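PDB 3BW4: 2-nitropropane dioxygenase from Streptomyces ansochromogenes, which probably uses FMN and molecular oxygen to carry out the oxidative denitrification of alkyl nitronates such as propionate 3-nitronate. Local coordinates for residues A[249-254]-A[315-320]. The protein carries 1 engineered substitution. Residues are numbered along the deposited sequence; the frame is centred on the assembly and turned at random.
Sequences PGPHKR and QGMALY. Engineered in segment 315-320: Tyr320 (natural residue Trp). With FMN (flavin mononucleotide), chain B.
The first turn of helix 250-255 packs here on the loop that carries Tyr320 to the flavin pocket of this TIM-barrel enzyme. His252 makes the polar link. His252 NE2 donates a hydrogen bond to Tyr320 O over 3.0 Å, with an N-H...O angle of 157°. The acceptor lies almost in the imidazole plane, while the donor is tilted 24° from the carbonyl plane of Tyr320. CG of His252 is anti to the backbone N (chi1 -167°), which carries the ring across to the loop. Leu319 CA sits over one face of that ring, 4.0 Å from the His252 ring centroid, as a CH-pi contact. Leu319 CD2 reaches CD2 of His252 at 4.0 Å. With an alanine in place of His252, the carbonyl of Tyr320 would probably lose this donor and Leu319 the ring it lies against, making the loop beside the flavin less firmly fixed.

Met317 closes the other end of the contact. Its chain bends at the last torsion, bringing Met317 CE to 3.8 Å from CB of Pro249, the N-cap residue. Met317 SD lies 3.9 Å from Pro251 CB. Met317 also touches Ala308 of helix 296-311, so it is packed between two helices.

The loop makes inverse gamma turns centred on Ala318 and Leu319. The second ends at Tyr320, an engineered residue that replaces a natural tryptophan. Tyr320 CB is 3.6 Å from C7 of FMN, and its ring meets that of His179. The contact thus joins first and second shell of a flavin site: a helix-borne histidine holds the backbone of a pocket residue.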
ATOM      1  N   PRO A 249      -4.601  -6.429  25.299  1.00 23.87           N
ATOM      2  CA  PRO A 249      -3.747  -7.172  26.232  1.00 24.59           C
ATOM      3  C   PRO A 249      -2.309  -6.656  26.253  1.00 24.56           C
ATOM      4  O   PRO A 249      -1.805  -6.172  25.240  1.00 23.35           O
ATOM      5  CB  PRO A 249      -3.822  -8.601  25.703  1.00 24.67           C
ATOM      6  CG  PRO A 249      -5.182  -8.660  25.069  1.00 25.38           C
ATOM      7  CD  PRO A 249      -5.248  -7.343  24.340  1.00 24.18           C
ATOM      8  N   GLY A 250      -1.657  -6.765  27.408  1.00 23.31           N
ATOM      9  CA  GLY A 250      -0.280  -6.324  27.532  1.00 22.74           C
ATOM     10  C   GLY A 250       0.641  -6.952  26.498  1.00 23.21           C
ATOM     11  O   GLY A 250       1.484  -6.258  25.936  1.00 23.30           O
ATOM     12  N   PRO A 251       0.520  -8.268  26.232  1.00 23.13           N
ATOM     13  CA  PRO A 251       1.375  -8.941  25.243  1.00 24.21           C
ATOM     14  C   PRO A 251       1.180  -8.354  23.843  1.00 24.70           C
ATOM     15  O   PRO A 251       2.098  -8.348  23.015  1.00 22.94           O
ATOM     16  CB  PRO A 251       0.906 -10.397  25.308  1.00 22.15           C
ATOM     17  CG  PRO A 251       0.432 -10.542  26.709  1.00 23.41           C
ATOM     18  CD  PRO A 251      -0.313  -9.246  26.951  1.00 21.58           C
ATOM     19  N   HIS A 252      -0.030  -7.866  23.591  1.00 22.82           N
ATOM     20  CA  HIS A 252      -0.370  -7.287  22.302  1.00 22.92           C
ATOM     21  C   HIS A 252       0.274  -5.912  22.145  1.00 23.55           C
ATOM     22  O   HIS A 252       0.909  -5.631  21.128  1.00 24.21           O
ATOM     23  CB  HIS A 252      -1.894  -7.196  22.173  1.00 22.53           C
ATOM     24  CG  HIS A 252      -2.370  -6.903  20.784  1.00 23.25           C
ATOM     25  ND1 HIS A 252      -3.678  -7.092  20.396  1.00 21.08           N
ATOM     26  CD2 HIS A 252      -1.720  -6.418  19.699  1.00 22.84           C
ATOM     27  CE1 HIS A 252      -3.816  -6.736  19.132  1.00 23.24           C
ATOM     28  NE2 HIS A 252      -2.643  -6.322  18.686  1.00 22.94           N
ATOM     29  N   LYS A 253       0.119  -5.059  23.153  1.00 23.29           N
ATOM     30  CA  LYS A 253       0.707  -3.725  23.108  1.00 22.72           C
ATOM     31  C   LYS A 253       2.226  -3.813  23.016  1.00 22.78           C
ATOM     32  O   LYS A 253       2.852  -3.012  22.332  1.00 24.13           O
ATOM     33  CB  LYS A 253       0.334  -2.915  24.354  1.00 22.16           C
ATOM     34  CG  LYS A 253      -1.141  -2.565  24.496  1.00 23.19           C
ATOM     35  CD  LYS A 253      -1.363  -1.679  25.724  1.00 23.73           C
ATOM     36  CE  LYS A 253      -2.805  -1.198  25.813  1.00 24.26           C
ATOM     37  NZ  LYS A 253      -3.051  -0.367  27.026  1.00 25.79           N
ATOM     38  N   ARG A 254       2.815  -4.787  23.706  1.00 23.38           N
ATOM     39  CA  ARG A 254       4.266  -4.953  23.698  1.00 22.82           C
ATOM     40  C   ARG A 254       4.789  -5.422  22.341  1.00 24.59           C
ATOM     41  O   ARG A 254       5.831  -4.962  21.876  1.00 23.27           O
ATOM     42  CB  ARG A 254       4.693  -5.948  24.790  1.00 22.96           C
ATOM     43  CG  ARG A 254       4.463  -5.450  26.227  1.00 24.16           C
ATOM     44  CD  ARG A 254       5.124  -6.357  27.271  1.00 21.87           C
ATOM     45  NE  ARG A 254       4.360  -7.568  27.576  1.00 23.72           N
ATOM     46  CZ  ARG A 254       3.333  -7.614  28.423  1.00 24.58           C
ATOM     47  NH1 ARG A 254       2.935  -6.515  29.053  1.00 25.93           N
ATOM     48  NH2 ARG A 254       2.715  -8.764  28.657  1.00 23.25           N
ATOM     49  N   GLN A 315       2.562 -15.419  20.841  1.00 23.95           N
ATOM     50  CA  GLN A 315       2.676 -16.277  19.661  1.00 22.88           C
ATOM     51  C   GLN A 315       1.371 -16.979  19.296  1.00 23.32           C
ATOM     52  O   GLN A 315       1.238 -17.519  18.194  1.00 22.10           O
ATOM     53  CB  GLN A 315       3.760 -17.336  19.877  1.00 23.21           C
ATOM     54  CG  GLN A 315       5.145 -16.788  20.158  1.00 23.19           C
ATOM     55  CD  GLN A 315       5.670 -15.924  19.030  1.00 26.45           C
ATOM     56  OE1 GLN A 315       5.375 -16.159  17.857  1.00 24.85           O
ATOM     57  NE2 GLN A 315       6.462 -14.921  19.380  1.00 28.81           N
ATOM     58  N   GLY A 316       0.410 -16.978  20.216  1.00 22.45           N
ATOM     59  CA  GLY A 316      -0.857 -17.643  19.952  1.00 21.23           C
ATOM     60  C   GLY A 316      -2.045 -16.703  19.911  1.00 22.35           C
ATOM     61  O   GLY A 316      -3.195 -17.142  19.870  1.00 21.48           O
ATOM     62  N   MET A 317      -1.767 -15.404  19.908  1.00 22.54           N
ATOM     63  CA  MET A 317      -2.816 -14.393  19.884  1.00 22.83           C
ATOM     64  C   MET A 317      -2.960 -13.742  18.513  1.00 22.62           C
ATOM     65  O   MET A 317      -2.058 -13.823  17.682  1.00 21.52           O
ATOM     66  CB  MET A 317      -2.507 -13.313  20.922  1.00 23.58           C
ATOM     67  CG  MET A 317      -2.459 -13.817  22.353  1.00 25.41           C
ATOM     68  SD  MET A 317      -1.740 -12.601  23.475  1.00 30.99           S
ATOM     69  CE  MET A 317      -2.811 -11.198  23.179  1.00 29.04           C
ATOM     70  N   ALA A 318      -4.102 -13.099  18.281  1.00 21.94           N
ATOM     71  CA  ALA A 318      -4.345 -12.402  17.020  1.00 23.06           C
ATOM     72  C   ALA A 318      -3.834 -10.976  17.201  1.00 22.82           C
ATOM     73  O   ALA A 318      -4.578 -10.081  17.601  1.00 23.25           O
ATOM     74  CB  ALA A 318      -5.832 -12.393  16.696  1.00 22.37           C
ATOM     75  N   LEU A 319      -2.556 -10.775  16.901  1.00 21.95           N
ATOM     76  CA  LEU A 319      -1.909  -9.476  17.058  1.00 20.56           C
ATOM     77  C   LEU A 319      -2.219  -8.497  15.918  1.00 20.47           C
ATOM     78  O   LEU A 319      -1.326  -8.116  15.161  1.00 21.30           O
ATOM     79  CB  LEU A 319      -0.393  -9.692  17.180  1.00 21.68           C
ATOM     80  CG  LEU A 319       0.060 -10.699  18.255  1.00 23.03           C
ATOM     81  CD1 LEU A 319       1.568 -10.893  18.204  1.00 22.84           C
ATOM     82  CD2 LEU A 319      -0.350 -10.201  19.629  1.00 20.86           C
ATOM     83  N   TYR A 320      -3.480  -8.084  15.799  1.00 18.56           N
ATOM     84  CA  TYR A 320      -3.870  -7.151  14.739  1.00 18.95           C
ATOM     85  C   TYR A 320      -3.050  -5.860  14.828  1.00 17.52           C
ATOM     86  O   TYR A 320      -2.889  -5.284  15.906  1.00 16.49           O
ATOM     87  CB  TYR A 320      -5.364  -6.820  14.838  1.00 18.44           C
ATOM     88  CG  TYR A 320      -6.264  -8.029  14.744  1.00 19.27           C
ATOM     89  CD1 TYR A 320      -7.249  -8.263  15.703  1.00 21.40           C
ATOM     90  CD2 TYR A 320      -6.119  -8.950  13.711  1.00 18.23           C
ATOM     91  CE1 TYR A 320      -8.063  -9.393  15.636  1.00 22.98           C
ATOM     92  CE2 TYR A 320      -6.921 -10.076  13.631  1.00 20.23           C
ATOM     93  CZ  TYR A 320      -7.888 -10.297  14.596  1.00 22.61           C
ATOM     94  OH  TYR A 320      -8.646 -11.438  14.543  1.00 22.69           O
TER
HETATM   95  N1  FMN B 370     -12.596  -1.886  12.022  1.00 20.91           N
HETATM   96  C2  FMN B 370     -13.972  -2.027  12.224  1.00 23.65           C
HETATM   97  O2  FMN B 370     -14.759  -1.488  11.448  1.00 25.33           O
HETATM   98  N3  FMN B 370     -14.459  -2.762  13.296  1.00 23.60           N
HETATM   99  C4  FMN B 370     -13.622  -3.384  14.212  1.00 23.67           C
HETATM  100  O4  FMN B 370     -14.099  -4.030  15.164  1.00 23.04           O
HETATM  101  C4A FMN B 370     -12.221  -3.243  14.027  1.00 22.46           C
HETATM  102  N5  FMN B 370     -11.323  -3.822  14.919  1.00 23.56           N
HETATM  103  C5A FMN B 370      -9.943  -3.668  14.775  1.00 21.74           C
HETATM  104  C6  FMN B 370      -9.070  -4.259  15.724  1.00 21.10           C
HETATM  105  C7  FMN B 370      -7.637  -4.127  15.638  1.00 19.98           C
HETATM  106  C7M FMN B 370      -6.939  -4.082  17.014  1.00 18.99           C
HETATM  107  C8  FMN B 370      -7.161  -3.316  14.540  1.00 19.30           C
HETATM  108  C8M FMN B 370      -5.880  -2.484  14.617  1.00 15.41           C
HETATM  109  C9  FMN B 370      -8.029  -2.737  13.559  1.00 18.44           C
HETATM  110  C9A FMN B 370      -9.429  -2.909  13.674  1.00 19.99           C
HETATM  111  N10 FMN B 370     -10.335  -2.335  12.741  1.00 21.15           N
HETATM  112  C10 FMN B 370     -11.726  -2.485  12.915  1.00 20.19           C
HETATM  113  C1' FMN B 370      -9.824  -1.696  11.442  1.00 19.32           C
HETATM  114  C2' FMN B 370      -9.818  -0.160  11.654  1.00 18.18           C
HETATM  115  O2' FMN B 370     -11.117   0.341  11.372  1.00 16.97           O
HETATM  116  C3' FMN B 370      -8.819   0.586  10.697  1.00 18.16           C
HETATM  117  O3' FMN B 370      -9.192   0.248   9.360  1.00 18.34           O
HETATM  118  C4' FMN B 370      -7.349   0.194  10.881  1.00 17.31           C
HETATM  119  O4' FMN B 370      -7.056   0.174  12.278  1.00 17.41           O
HETATM  120  C5' FMN B 370      -6.432   1.228  10.173  1.00 17.85           C
HETATM  121  O5' FMN B 370      -5.034   0.894  10.315  1.00 15.40           O
HETATM  122  P   FMN B 370      -4.016   1.298  11.531  1.00 19.74           P
HETATM  123  O1P FMN B 370      -4.603   0.123  12.249  1.00 19.09           O
HETATM  124  O2P FMN B 370      -4.681   2.639  11.426  1.00 18.85           O
HETATM  125  O3P FMN B 370      -2.939   0.976  10.496  1.00 18.52           O